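PDB 1ZCH: FMN reductase [NAD(P)H] from Bacillus subtilis, which uses NADH or NADPH to reduce flavin mononucleotide and also reduces nitroaromatic compounds, quinones, chromates and azo dyes. Local coordinates for residues P174-A180 / H196-Y200; L118-T122 / L158-V162; Q45-V51 / F76-D82. One frame throughout, in Å; residues are numbered along the deposited sequence.

Contact 1 (P174-A180 / H196-Y200); sequences PRLPQEA and HIQAY. With FMN (flavin mononucleotide), chain D.
Y200 lies against the backbone of L176, whose CA sits 3.8 Å from the ring centroid and 9° off the ring normal: a CH-pi contact over the face. The isobutyl group of L176 crosses the ring at about a right angle, its CG 3.7 Å from Y200 CE2. At the ring end, Y200 OH donates a 2.6 Å hydrogen bond to P174 O, approaching from above the carbonyl plane. A chi1 of -179° carries CG of Y200 away from its own backbone N, which sends the ring along the extended 174-177 loop to that carbonyl. A phenylalanine here would probably leave P174 O without this donor and Q44 NE2 of the second subunit without its acceptor. H196 takes A180 CB against its own CB at 3.7 Å, while E179 CB comes to its NE2 at 3.6 Å. From the same loop R175 reaches the flavin phosphate, donating from NH1 at 3.0 Å and NH2 at 2.7 Å to FMN O1P, which lies in the guanidinium plane. Q44 of the second subunit also bonds L176 N, tying in the dimer partner. The contact thus lays the extended run before helix 178-181 along helix 190-212, with W220 meeting the Y200 ring.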
ATOM      1  N   PRO A 174      16.771  11.642   5.357  1.00 17.11           N
ATOM      2  CA  PRO A 174      16.884  10.809   6.559  1.00 16.17           C
ATOM      3  C   PRO A 174      15.552  10.221   7.019  1.00 14.35           C
ATOM      4  O   PRO A 174      14.513  10.878   6.943  1.00 14.45           O
ATOM      5  CB  PRO A 174      17.462  11.772   7.598  1.00 18.33           C
ATOM      6  CG  PRO A 174      18.251  12.733   6.773  1.00 20.32           C
ATOM      7  CD  PRO A 174      17.328  12.985   5.601  1.00 17.34           C
ATOM      8  N   ARG A 175      15.600   8.985   7.508  1.00 13.39           N
ATOM      9  CA  ARG A 175      14.408   8.304   8.002  1.00 10.36           C
ATOM     10  C   ARG A 175      14.556   8.073   9.501  1.00 11.16           C
ATOM     11  O   ARG A 175      15.658   8.151  10.045  1.00 10.59           O
ATOM     12  CB  ARG A 175      14.238   6.951   7.307  1.00 12.23           C
ATOM     13  CG  ARG A 175      14.023   7.018   5.801  1.00 12.11           C
ATOM     14  CD  ARG A 175      12.719   7.712   5.473  1.00 13.20           C
ATOM     15  NE  ARG A 175      12.232   7.384   4.135  1.00 11.55           N
ATOM     16  CZ  ARG A 175      12.356   8.164   3.064  1.00 13.73           C
ATOM     17  NH1 ARG A 175      12.964   9.343   3.150  1.00 12.19           N
ATOM     18  NH2 ARG A 175      11.843   7.768   1.906  1.00 10.43           N
ATOM     19  N   LEU A 176      13.439   7.799  10.164  1.00 10.65           N
ATOM     20  CA  LEU A 176      13.439   7.527  11.599  1.00 10.26           C
ATOM     21  C   LEU A 176      14.401   6.386  11.900  1.00 11.80           C
ATOM     22  O   LEU A 176      14.638   5.525  11.051  1.00 10.97           O
ATOM     23  CB  LEU A 176      12.039   7.108  12.052  1.00 10.74           C
ATOM     24  CG  LEU A 176      10.967   8.184  12.239  1.00 11.07           C
ATOM     25  CD1 LEU A 176       9.585   7.557  12.117  1.00 10.57           C
ATOM     26  CD2 LEU A 176      11.148   8.854  13.602  1.00 10.17           C
ATOM     27  N   PRO A 177      14.986   6.374  13.108  1.00 11.56           N
ATOM     28  CA  PRO A 177      15.909   5.289  13.454  1.00 13.47           C
ATOM     29  C   PRO A 177      15.150   3.971  13.283  1.00 13.77           C
ATOM     30  O   PRO A 177      13.962   3.888  13.603  1.00 12.09           O
ATOM     31  CB  PRO A 177      16.239   5.579  14.914  1.00 14.35           C
ATOM     32  CG  PRO A 177      16.215   7.073  14.961  1.00 15.10           C
ATOM     33  CD  PRO A 177      14.965   7.407  14.159  1.00 12.67           C
ATOM     34  N   GLN A 178      15.833   2.948  12.784  1.00 12.79           N
ATOM     35  CA  GLN A 178      15.204   1.654  12.556  1.00 15.10           C
ATOM     36  C   GLN A 178      14.441   1.123  13.772  1.00 14.44           C
ATOM     37  O   GLN A 178      13.347   0.571  13.638  1.00 13.72           O
ATOM     38  CB  GLN A 178      16.271   0.649  12.128  1.00 18.88           C
ATOM     39  CG  GLN A 178      15.737  -0.689  11.679  1.00 25.86           C
ATOM     40  CD  GLN A 178      16.826  -1.547  11.076  1.00 30.71           C
ATOM     41  OE1 GLN A 178      17.575  -1.091  10.210  1.00 33.75           O
ATOM     42  NE2 GLN A 178      16.922  -2.794  11.525  1.00 31.93           N
ATOM     43  N   GLU A 179      15.013   1.303  14.959  1.00 14.19           N
ATOM     44  CA  GLU A 179      14.395   0.824  16.194  1.00 14.75           C
ATOM     45  C   GLU A 179      13.045   1.472  16.486  1.00 13.57           C
ATOM     46  O   GLU A 179      12.218   0.904  17.198  1.00 13.81           O
ATOM     47  CB  GLU A 179      15.332   1.070  17.381  1.00 18.41           C
ATOM     48  CG  GLU A 179      16.684   0.386  17.276  1.00 24.36           C
ATOM     49  CD  GLU A 179      17.477   0.844  16.061  1.00 29.66           C
ATOM     50  OE1 GLU A 179      17.630   2.074  15.867  1.00 26.08           O
ATOM     51  OE2 GLU A 179      17.946  -0.032  15.299  1.00 34.45           O
ATOM     52  N   ALA A 180      12.826   2.661  15.937  1.00 10.89           N
ATOM     53  CA  ALA A 180      11.581   3.387  16.157  1.00 11.68           C
ATOM     54  C   ALA A 180      10.453   2.905  15.254  1.00 10.53           C
ATOM     55  O   ALA A 180       9.275   3.114  15.555  1.00 10.38           O
ATOM     56  CB  ALA A 180      11.809   4.877  15.934  1.00 11.68           C
ATOM     57  N   HIS A 196      13.704   8.353  20.466  1.00 13.47           N
ATOM     58  CA  HIS A 196      14.132   8.167  19.080  1.00 13.60           C
ATOM     59  C   HIS A 196      13.652   9.319  18.207  1.00 14.01           C
ATOM     60  O   HIS A 196      14.371   9.774  17.314  1.00 13.18           O
ATOM     61  CB  HIS A 196      13.587   6.857  18.508  1.00 14.49           C
ATOM     62  CG  HIS A 196      14.295   5.636  19.005  1.00 16.54           C
ATOM     63  ND1 HIS A 196      15.652   5.451  18.852  1.00 18.11           N
ATOM     64  CD2 HIS A 196      13.833   4.532  19.637  1.00 16.75           C
ATOM     65  CE1 HIS A 196      15.995   4.284  19.370  1.00 19.18           C
ATOM     66  NE2 HIS A 196      14.910   3.707  19.853  1.00 17.19           N
ATOM     67  N   ILE A 197      12.427   9.779  18.455  1.00 12.57           N
ATOM     68  CA  ILE A 197      11.872  10.882  17.681  1.00 12.51           C
ATOM     69  C   ILE A 197      12.657  12.173  17.927  1.00 13.35           C
ATOM     70  O   ILE A 197      12.938  12.928  16.994  1.00 12.36           O
ATOM     71  CB  ILE A 197      10.378  11.105  18.022  1.00 13.84           C
ATOM     72  CG1 ILE A 197       9.561   9.884  17.583  1.00 14.07           C
ATOM     73  CG2 ILE A 197       9.862  12.361  17.327  1.00 14.08           C
ATOM     74  CD1 ILE A 197       8.090   9.946  17.963  1.00 13.24           C
ATOM     75  N   GLN A 198      13.024  12.423  19.180  1.00 13.80           N
ATOM     76  CA  GLN A 198      13.786  13.625  19.505  1.00 14.34           C
ATOM     77  C   GLN A 198      15.177  13.587  18.869  1.00 14.85           C
ATOM     78  O   GLN A 198      15.692  14.615  18.426  1.00 13.62           O
ATOM     79  CB  GLN A 198      13.887  13.795  21.023  1.00 16.31           C
ATOM     80  CG  GLN A 198      12.544  14.145  21.659  1.00 18.60           C
ATOM     81  CD  GLN A 198      12.606  14.237  23.168  1.00 21.47           C
ATOM     82  OE1 GLN A 198      12.924  13.261  23.848  1.00 23.26           O
ATOM     83  NE2 GLN A 198      12.296  15.415  23.704  1.00 20.78           N
ATOM     84  N   ALA A 199      15.783  12.403  18.815  1.00 14.01           N
ATOM     85  CA  ALA A 199      17.102  12.267  18.199  1.00 13.18           C
ATOM     86  C   ALA A 199      16.949  12.492  16.697  1.00 13.62           C
ATOM     87  O   ALA A 199      17.778  13.147  16.063  1.00 13.19           O
ATOM     88  CB  ALA A 199      17.671  10.879  18.470  1.00 13.49           C
ATOM     89  N   TYR A 200      15.876  11.946  16.135  1.00 11.27           N
ATOM     90  CA  TYR A 200      15.596  12.091  14.710  1.00 12.37           C
ATOM     91  C   TYR A 200      15.419  13.567  14.368  1.00 12.28           C
ATOM     92  O   TYR A 200      15.891  14.031  13.326  1.00 12.12           O
ATOM     93  CB  TYR A 200      14.327  11.306  14.351  1.00 10.57           C
ATOM     94  CG  TYR A 200      13.934  11.347  12.885  1.00 10.91           C
ATOM     95  CD1 TYR A 200      14.872  11.113  11.876  1.00 11.17           C
ATOM     96  CD2 TYR A 200      12.611  11.564  12.512  1.00  9.51           C
ATOM     97  CE1 TYR A 200      14.494  11.092  10.529  1.00 10.98           C
ATOM     98  CE2 TYR A 200      12.221  11.541  11.171  1.00 10.69           C
ATOM     99  CZ  TYR A 200      13.164  11.304  10.185  1.00 11.66           C
ATOM    100  OH  TYR A 200      12.772  11.266   8.862  1.00 10.95           O
TER
HETATM  101  N1  FMN D 301       5.109  14.693  -2.676  1.00 16.46           N
HETATM  102  C2  FMN D 301       4.653  15.806  -3.282  1.00 16.60           C
HETATM  103  O2  FMN D 301       5.392  16.650  -3.715  1.00 18.22           O
HETATM  104  N3  FMN D 301       3.246  16.051  -3.453  1.00 16.76           N
HETATM  105  C4  FMN D 301       2.280  15.141  -3.006  1.00 15.32           C
HETATM  106  O4  FMN D 301       1.100  15.393  -3.170  1.00 12.83           O
HETATM  107  C4A FMN D 301       2.764  13.917  -2.358  1.00 15.07           C
HETATM  108  N5  FMN D 301       1.870  12.988  -1.888  1.00 15.88           N
HETATM  109  C5A FMN D 301       2.363  11.773  -1.450  1.00 13.89           C
HETATM  110  C6  FMN D 301       1.410  10.741  -1.149  1.00 15.53           C
HETATM  111  C7  FMN D 301       1.815   9.470  -0.753  1.00 14.36           C
HETATM  112  C7M FMN D 301       0.774   8.397  -0.509  1.00 14.51           C
HETATM  113  C8  FMN D 301       3.251   9.170  -0.594  1.00 13.08           C
HETATM  114  C8M FMN D 301       3.748   7.798  -0.212  1.00 10.68           C
HETATM  115  C9  FMN D 301       4.213  10.187  -0.850  1.00 13.03           C
HETATM  116  C9A FMN D 301       3.788  11.485  -1.291  1.00 15.34           C
HETATM  117  N10 FMN D 301       4.713  12.565  -1.675  1.00 13.78           N
HETATM  118  C10 FMN D 301       4.238  13.730  -2.225  1.00 15.02           C
HETATM  119  C1' FMN D 301       6.188  12.356  -1.503  1.00 13.78           C
HETATM  120  C2' FMN D 301       6.646  12.502  -0.012  1.00 15.00           C
HETATM  121  O2' FMN D 301       6.721  13.899   0.300  1.00 16.34           O
HETATM  122  C3' FMN D 301       8.014  11.814   0.119  1.00 15.60           C
HETATM  123  O3' FMN D 301       7.844  10.412  -0.168  1.00 14.60           O
HETATM  124  C4' FMN D 301       8.589  11.959   1.549  1.00 16.65           C
HETATM  125  O4' FMN D 301       8.855  13.329   1.865  1.00 18.00           O
HETATM  126  C5' FMN D 301       9.851  11.114   1.638  1.00 17.34           C
HETATM  127  O5' FMN D 301      10.970  11.738   0.735  1.00 16.97           O
HETATM  128  P   FMN D 301      11.543  10.839  -0.371  1.00 17.87           P
HETATM  129  O1P FMN D 301      12.426   9.844   0.214  1.00 17.26           O
HETATM  130  O2P FMN D 301      12.301  11.674  -1.283  1.00 16.69           O
HETATM  131  O3P FMN D 301      10.473  10.165  -1.097  1.00 15.04           O

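Contact 2 (L118-T122 / L158-V162); sequences LGTAT and LSGLV
L118 and L161 lead a helix-on-sheet contact in the core of the nitroreductase alpha/beta fold, where helix 104-127 covers one face of the antiparallel sheet. The segment axes run almost parallel, 6° apart, at a separation of 10.0 Å; the gap is filled mainly by side chains, and no hydrogen bond crosses it. In the strand, L158 and S159 form a classic beta bulge, both facing F79 of the adjoining strand. L118 spreads its two methyls over the strand: CD1 packs on L161 CB at 3.8 Å, and CD2 sits equally close to S159 OG. L161 rises from the sheet with CG trans to the backbone N (chi1 -178°), placing its fork between helix side chains; CD2 meets A121 CB at 3.9 Å and CD1 approaches T122 OG1. That hydroxyl is satisfied in this apolar setting, donating to L118 O at 2.9 Å, and T122 N reaches the same oxygen from the opposite face of its carbonyl plane. F79 also packs on L118, A121 and L161. S159 belongs to the flavin pocket and touches FMN. Its hydroxyl is held to the strand: S159 OG donates to G160 O at 3.0 Å, in the carbonyl plane and on a lone pair.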
ATOM      1  N   LEU A 118       1.356   1.022  -5.746  1.00  7.65           N
ATOM      2  CA  LEU A 118       2.161   2.247  -5.812  1.00  9.28           C
ATOM      3  C   LEU A 118       3.623   1.975  -5.443  1.00  9.44           C
ATOM      4  O   LEU A 118       4.546   2.434  -6.126  1.00  8.46           O
ATOM      5  CB  LEU A 118       1.578   3.299  -4.863  1.00  9.69           C
ATOM      6  CG  LEU A 118       2.269   4.660  -4.764  1.00 14.14           C
ATOM      7  CD1 LEU A 118       2.082   5.427  -6.054  1.00 16.21           C
ATOM      8  CD2 LEU A 118       1.663   5.443  -3.606  1.00 17.56           C
ATOM      9  N   GLY A 119       3.827   1.225  -4.364  1.00  8.84           N
ATOM     10  CA  GLY A 119       5.178   0.903  -3.938  1.00  9.84           C
ATOM     11  C   GLY A 119       5.908   0.054  -4.966  1.00  9.53           C
ATOM     12  O   GLY A 119       7.104   0.237  -5.205  1.00 10.75           O
ATOM     13  N   THR A 120       5.181  -0.877  -5.578  1.00  9.54           N
ATOM     14  CA  THR A 120       5.757  -1.755  -6.585  1.00  9.74           C
ATOM     15  C   THR A 120       6.101  -0.973  -7.850  1.00 10.10           C
ATOM     16  O   THR A 120       7.153  -1.190  -8.450  1.00  9.79           O
ATOM     17  CB  THR A 120       4.788  -2.905  -6.934  1.00  9.06           C
ATOM     18  OG1 THR A 120       4.485  -3.646  -5.743  1.00  9.53           O
ATOM     19  CG2 THR A 120       5.415  -3.846  -7.953  1.00 10.61           C
ATOM     20  N   ALA A 121       5.218  -0.058  -8.246  1.00  8.87           N
ATOM     21  CA  ALA A 121       5.448   0.761  -9.438  1.00  9.29           C
ATOM     22  C   ALA A 121       6.650   1.665  -9.217  1.00 11.34           C
ATOM     23  O   ALA A 121       7.469   1.865 -10.121  1.00 10.57           O
ATOM     24  CB  ALA A 121       4.213   1.607  -9.748  1.00  9.71           C
ATOM     25  N   THR A 122       6.748   2.219  -8.012  1.00 10.54           N
ATOM     26  CA  THR A 122       7.863   3.091  -7.672  1.00 11.71           C
ATOM     27  C   THR A 122       9.170   2.318  -7.811  1.00 11.41           C
ATOM     28  O   THR A 122      10.120   2.789  -8.431  1.00 10.07           O
ATOM     29  CB  THR A 122       7.730   3.615  -6.225  1.00 14.17           C
ATOM     30  OG1 THR A 122       6.595   4.484  -6.141  1.00 13.52           O
ATOM     31  CG2 THR A 122       8.984   4.381  -5.808  1.00 16.15           C
ATOM     32  N   LEU A 158      -6.719   7.299  -4.864  1.00 11.96           N
ATOM     33  CA  LEU A 158      -5.936   7.229  -3.638  1.00 12.26           C
ATOM     34  C   LEU A 158      -4.641   8.016  -3.775  1.00 10.20           C
ATOM     35  O   LEU A 158      -4.319   8.845  -2.926  1.00 10.08           O
ATOM     36  CB  LEU A 158      -5.645   5.771  -3.278  1.00 13.82           C
ATOM     37  CG  LEU A 158      -6.866   5.094  -2.651  1.00 17.77           C
ATOM     38  CD1 LEU A 158      -6.681   3.594  -2.594  1.00 17.51           C
ATOM     39  CD2 LEU A 158      -7.080   5.674  -1.255  1.00 19.21           C
ATOM     40  N   SER A 159      -3.904   7.778  -4.853  1.00 10.20           N
ATOM     41  CA  SER A 159      -2.652   8.494  -5.051  1.00  9.81           C
ATOM     42  C   SER A 159      -2.175   8.472  -6.489  1.00 10.48           C
ATOM     43  O   SER A 159      -2.357   7.491  -7.206  1.00 10.13           O
ATOM     44  CB  SER A 159      -1.556   7.899  -4.160  1.00 11.55           C
ATOM     45  OG  SER A 159      -0.321   8.589  -4.317  1.00 12.59           O
ATOM     46  N   GLY A 160      -1.568   9.574  -6.908  1.00  9.69           N
ATOM     47  CA  GLY A 160      -1.028   9.625  -8.246  1.00 10.66           C
ATOM     48  C   GLY A 160       0.436   9.265  -8.121  1.00  9.84           C
ATOM     49  O   GLY A 160       0.961   9.118  -7.011  1.00 11.35           O
ATOM     50  N   LEU A 161       1.096   9.083  -9.254  1.00  9.62           N
ATOM     51  CA  LEU A 161       2.517   8.792  -9.260  1.00  8.49           C
ATOM     52  C   LEU A 161       3.073   9.458 -10.505  1.00  9.76           C
ATOM     53  O   LEU A 161       2.706   9.106 -11.625  1.00  8.68           O
ATOM     54  CB  LEU A 161       2.795   7.285  -9.316  1.00  8.36           C
ATOM     55  CG  LEU A 161       4.294   6.935  -9.271  1.00  9.20           C
ATOM     56  CD1 LEU A 161       4.894   7.367  -7.920  1.00  8.92           C
ATOM     57  CD2 LEU A 161       4.490   5.440  -9.486  1.00  8.43           C
ATOM     58  N   VAL A 162       3.930  10.445 -10.291  1.00 10.12           N
ATOM     59  CA  VAL A 162       4.561  11.155 -11.389  1.00 11.50           C
ATOM     60  C   VAL A 162       5.743  10.306 -11.849  1.00 11.68           C
ATOM     61  O   VAL A 162       6.467   9.750 -11.025  1.00 12.46           O
ATOM     62  CB  VAL A 162       5.063  12.543 -10.921  1.00 11.89           C
ATOM     63  CG1 VAL A 162       5.879  13.208 -12.020  1.00 12.74           C
ATOM     64  CG2 VAL A 162       3.877  13.421 -10.542  1.00 10.65           C
TER

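Contact 3 (Q45-V51 / F76-D82); sequences QVTVITV and FLLFCAD
V48 and F79 sit directly across from one another as a non-hydrogen-bonded pair, side chains on the same face of the sheet, in the middle of an antiparallel ladder that joins strand 46-51 to strand 75-82. Backbone hydrogen bonds come in reciprocal pairs at T47 with C80, I49 with L78 and V51 with F76; V46 with A81 and T50 with L77 are the other non-hydrogen-bonded pairs. One more bond, D82 N to Q45 O, carries the register past the strand start, though here the donor stands 65° above the carbonyl plane. CA-H groups of the non-hydrogen-bonded residues point to carbonyls of the neighbouring pairs, as V48 CA does to L78 O at 3.3 Å.

Apolar packing divides between the two faces. On one, V48 CG2 lies 3.7 Å from F79 CE1, and V46 CG2 comes to the edge of the same ring. V48 CG1 lies over one face of that ring and reaches L77 CB at 4.0 Å. On the other face, I49 CB meets L78 CB at 4.1 Å, and V51 and F76 pair likewise.

One side-chain hydrogen bond crosses the ladder: T47 OG1 gives its proton to D82 OD2 at 2.6 Å, on the anti side and 34° out of the carboxylate plane. R85 NH1 also bonds T47 OG1, and Y187 of the second subunit bonds D82 OD2.

Outward, V48, I49 and T50 form a parallel ladder with a strand of the second subunit, where N182 of the second subunit bonds T50 OG1. The sheet thus runs on across the dimer interface, and strand 46-51, outermost within its own chain, is no edge in the dimer. Inward, strand 155-164 lies next to strand 75-82 on its other side, and helix 104-127 packs on F79.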
ATOM      1  N   GLN A  45      -7.773  -5.364  -6.389  1.00  8.86           N
ATOM      2  CA  GLN A  45      -8.613  -4.205  -6.118  1.00 10.10           C
ATOM      3  C   GLN A  45      -7.985  -2.830  -6.364  1.00  9.96           C
ATOM      4  O   GLN A  45      -8.221  -1.881  -5.607  1.00 11.14           O
ATOM      5  CB  GLN A  45      -9.141  -4.294  -4.680  1.00 11.43           C
ATOM      6  CG  GLN A  45     -10.301  -5.280  -4.493  1.00 11.90           C
ATOM      7  CD  GLN A  45      -9.882  -6.712  -4.161  1.00 11.03           C
ATOM      8  OE1 GLN A  45     -10.712  -7.622  -4.192  1.00 10.68           O
ATOM      9  NE2 GLN A  45      -8.610  -6.916  -3.825  1.00 10.12           N
ATOM     10  N   VAL A  46      -7.191  -2.721  -7.422  1.00 10.22           N
ATOM     11  CA  VAL A  46      -6.558  -1.455  -7.768  1.00 10.04           C
ATOM     12  C   VAL A  46      -6.567  -1.273  -9.283  1.00 10.96           C
ATOM     13  O   VAL A  46      -6.420  -2.233 -10.043  1.00 10.27           O
ATOM     14  CB  VAL A  46      -5.091  -1.378  -7.226  1.00 10.73           C
ATOM     15  CG1 VAL A  46      -4.278  -2.558  -7.723  1.00 13.89           C
ATOM     16  CG2 VAL A  46      -4.435  -0.066  -7.658  1.00 12.01           C
ATOM     17  N   THR A  47      -6.786  -0.038  -9.716  1.00  9.13           N
ATOM     18  CA  THR A  47      -6.788   0.281 -11.136  1.00  9.09           C
ATOM     19  C   THR A  47      -5.806   1.423 -11.331  1.00  8.65           C
ATOM     20  O   THR A  47      -5.705   2.314 -10.487  1.00  8.65           O
ATOM     21  CB  THR A  47      -8.194   0.701 -11.620  1.00  9.24           C
ATOM     22  OG1 THR A  47      -9.029  -0.462 -11.690  1.00 10.93           O
ATOM     23  CG2 THR A  47      -8.131   1.363 -12.999  1.00 11.51           C
ATOM     24  N   VAL A  48      -5.070   1.377 -12.436  1.00  7.99           N
ATOM     25  CA  VAL A  48      -4.099   2.415 -12.737  1.00  8.78           C
ATOM     26  C   VAL A  48      -4.508   3.129 -14.014  1.00 10.66           C
ATOM     27  O   VAL A  48      -4.652   2.499 -15.060  1.00 11.88           O
ATOM     28  CB  VAL A  48      -2.688   1.829 -12.953  1.00  8.68           C
ATOM     29  CG1 VAL A  48      -1.696   2.961 -13.232  1.00  9.23           C
ATOM     30  CG2 VAL A  48      -2.253   1.033 -11.725  1.00  9.21           C
ATOM     31  N   ILE A  49      -4.718   4.437 -13.919  1.00 11.21           N
ATOM     32  CA  ILE A  49      -5.071   5.224 -15.094  1.00 11.40           C
ATOM     33  C   ILE A  49      -3.778   5.911 -15.533  1.00 12.09           C
ATOM     34  O   ILE A  49      -3.157   6.622 -14.742  1.00 10.85           O
ATOM     35  CB  ILE A  49      -6.112   6.331 -14.773  1.00 12.34           C
ATOM     36  CG1 ILE A  49      -7.337   5.742 -14.065  1.00 13.33           C
ATOM     37  CG2 ILE A  49      -6.527   7.032 -16.070  1.00 13.91           C
ATOM     38  CD1 ILE A  49      -8.160   4.799 -14.908  1.00 13.60           C
ATOM     39  N   THR A  50      -3.362   5.680 -16.775  1.00 11.59           N
ATOM     40  CA  THR A  50      -2.152   6.309 -17.294  1.00 11.52           C
ATOM     41  C   THR A  50      -2.588   7.545 -18.060  1.00 13.36           C
ATOM     42  O   THR A  50      -3.382   7.453 -19.002  1.00 12.80           O
ATOM     43  CB  THR A  50      -1.384   5.374 -18.256  1.00 12.33           C
ATOM     44  OG1 THR A  50      -0.945   4.213 -17.543  1.00 11.20           O
ATOM     45  CG2 THR A  50      -0.162   6.090 -18.840  1.00 13.59           C
ATOM     46  N   VAL A  51      -2.082   8.701 -17.644  1.00 14.07           N
ATOM     47  CA  VAL A  51      -2.428   9.958 -18.292  1.00 14.58           C
ATOM     48  C   VAL A  51      -1.181  10.579 -18.905  1.00 15.16           C
ATOM     49  O   VAL A  51      -0.209  10.865 -18.204  1.00 14.53           O
ATOM     50  CB  VAL A  51      -3.038  10.960 -17.281  1.00 13.63           C
ATOM     51  CG1 VAL A  51      -3.340  12.281 -17.975  1.00 14.44           C
ATOM     52  CG2 VAL A  51      -4.306  10.381 -16.667  1.00 14.14           C
ATOM     53  N   PHE A  76       1.677  10.631 -15.823  1.00 10.80           N
ATOM     54  CA  PHE A  76       1.000  10.728 -14.533  1.00 11.45           C
ATOM     55  C   PHE A  76       0.130   9.482 -14.405  1.00 10.81           C
ATOM     56  O   PHE A  76      -0.750   9.253 -15.232  1.00 10.76           O
ATOM     57  CB  PHE A  76       0.090  11.954 -14.436  1.00 11.89           C
ATOM     58  CG  PHE A  76      -0.628  12.063 -13.109  1.00 14.69           C
ATOM     59  CD1 PHE A  76      -0.007  12.658 -12.009  1.00 14.97           C
ATOM     60  CD2 PHE A  76      -1.899  11.515 -12.942  1.00 12.92           C
ATOM     61  CE1 PHE A  76      -0.644  12.703 -10.761  1.00 14.05           C
ATOM     62  CE2 PHE A  76      -2.546  11.552 -11.700  1.00 15.00           C
ATOM     63  CZ  PHE A  76      -1.916  12.146 -10.607  1.00 15.72           C
ATOM     64  N   LEU A  77       0.386   8.677 -13.378  1.00 10.16           N
ATOM     65  CA  LEU A  77      -0.399   7.471 -13.140  1.00  9.99           C
ATOM     66  C   LEU A  77      -1.310   7.728 -11.948  1.00 10.93           C
ATOM     67  O   LEU A  77      -0.883   8.309 -10.950  1.00 10.72           O
ATOM     68  CB  LEU A  77       0.507   6.281 -12.809  1.00 10.97           C
ATOM     69  CG  LEU A  77       1.582   5.881 -13.820  1.00 12.49           C
ATOM     70  CD1 LEU A  77       2.314   4.634 -13.322  1.00 12.72           C
ATOM     71  CD2 LEU A  77       0.937   5.618 -15.174  1.00 12.05           C
ATOM     72  N   LEU A  78      -2.566   7.311 -12.053  1.00  8.35           N
ATOM     73  CA  LEU A  78      -3.494   7.482 -10.941  1.00  9.20           C
ATOM     74  C   LEU A  78      -3.860   6.105 -10.407  1.00  7.45           C
ATOM     75  O   LEU A  78      -4.420   5.282 -11.130  1.00  8.19           O
ATOM     76  CB  LEU A  78      -4.770   8.206 -11.379  1.00  9.73           C
ATOM     77  CG  LEU A  78      -5.780   8.363 -10.232  1.00  9.29           C
ATOM     78  CD1 LEU A  78      -5.188   9.245  -9.145  1.00 10.56           C
ATOM     79  CD2 LEU A  78      -7.075   8.962 -10.757  1.00 12.23           C
ATOM     80  N   PHE A  79      -3.518   5.854  -9.148  1.00  7.60           N
ATOM     81  CA  PHE A  79      -3.826   4.580  -8.510  1.00  7.66           C
ATOM     82  C   PHE A  79      -5.148   4.738  -7.772  1.00  8.23           C
ATOM     83  O   PHE A  79      -5.284   5.596  -6.897  1.00  8.08           O
ATOM     84  CB  PHE A  79      -2.706   4.195  -7.537  1.00  7.63           C
ATOM     85  CG  PHE A  79      -1.431   3.793  -8.219  1.00  8.74           C
ATOM     86  CD1 PHE A  79      -1.114   2.448  -8.392  1.00  8.28           C
ATOM     87  CD2 PHE A  79      -0.567   4.760  -8.737  1.00  8.86           C
ATOM     88  CE1 PHE A  79       0.046   2.067  -9.076  1.00  7.87           C
ATOM     89  CE2 PHE A  79       0.592   4.391  -9.422  1.00  9.89           C
ATOM     90  CZ  PHE A  79       0.900   3.045  -9.592  1.00  9.16           C
ATOM     91  N   CYS A  80      -6.122   3.914  -8.144  1.00  7.93           N
ATOM     92  CA  CYS A  80      -7.452   3.962  -7.546  1.00  8.82           C
ATOM     93  C   CYS A  80      -7.842   2.636  -6.922  1.00  9.65           C
ATOM     94  O   CYS A  80      -7.490   1.577  -7.435  1.00  9.50           O
ATOM     95  CB  CYS A  80      -8.509   4.277  -8.612  1.00 11.42           C
ATOM     96  SG  CYS A  80      -8.195   5.713  -9.652  1.00 13.73           S
ATOM     97  N   ALA A  81      -8.570   2.700  -5.812  1.00  9.48           N
ATOM     98  CA  ALA A  81      -9.088   1.491  -5.189  1.00  9.32           C
ATOM     99  C   ALA A  81     -10.207   1.151  -6.174  1.00 10.48           C
ATOM    100  O   ALA A  81     -10.903   2.055  -6.649  1.00 10.33           O
ATOM    101  CB  ALA A  81      -9.665   1.805  -3.815  1.00 10.35           C
ATOM    102  N   ASP A  82     -10.392  -0.128  -6.486  1.00  8.27           N
ATOM    103  CA  ASP A  82     -11.413  -0.507  -7.457  1.00  9.48           C
ATOM    104  C   ASP A  82     -12.237  -1.724  -7.049  1.00  9.65           C
ATOM    105  O   ASP A  82     -11.712  -2.834  -6.943  1.00  8.72           O
ATOM    106  CB  ASP A  82     -10.746  -0.785  -8.815  1.00 10.34           C
ATOM    107  CG  ASP A  82     -11.752  -0.984  -9.948  1.00 10.39           C
ATOM    108  OD1 ASP A  82     -12.770  -1.680  -9.749  1.00 10.29           O
ATOM    109  OD2 ASP A  82     -11.509  -0.458 -11.054  1.00 11.22           O
TER

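Overall arrangement
Contacts 2 and 3 share one sheet and meet directly, their centres 9 Å apart. L161 N and L77 O, at 2.7 Å, make a probable hydrogen bond between the neighbouring strands, and A121 CB touches F79 CZ at 3.6 Å, so the helix of contact 2 also packs on F79 of contact 3. Contact 1 stands apart, its centre 25 Å from contact 2 and 32 Å from contact 3, on the other side of the chain's centre from the latter. FMN links contacts 1 and 2, whose nearest atoms are about 9 Å apart and do not touch: R175 holds its phosphate, while the S159 side chain lies about 4 Å from the same molecule. All three contacts also touch the second subunit.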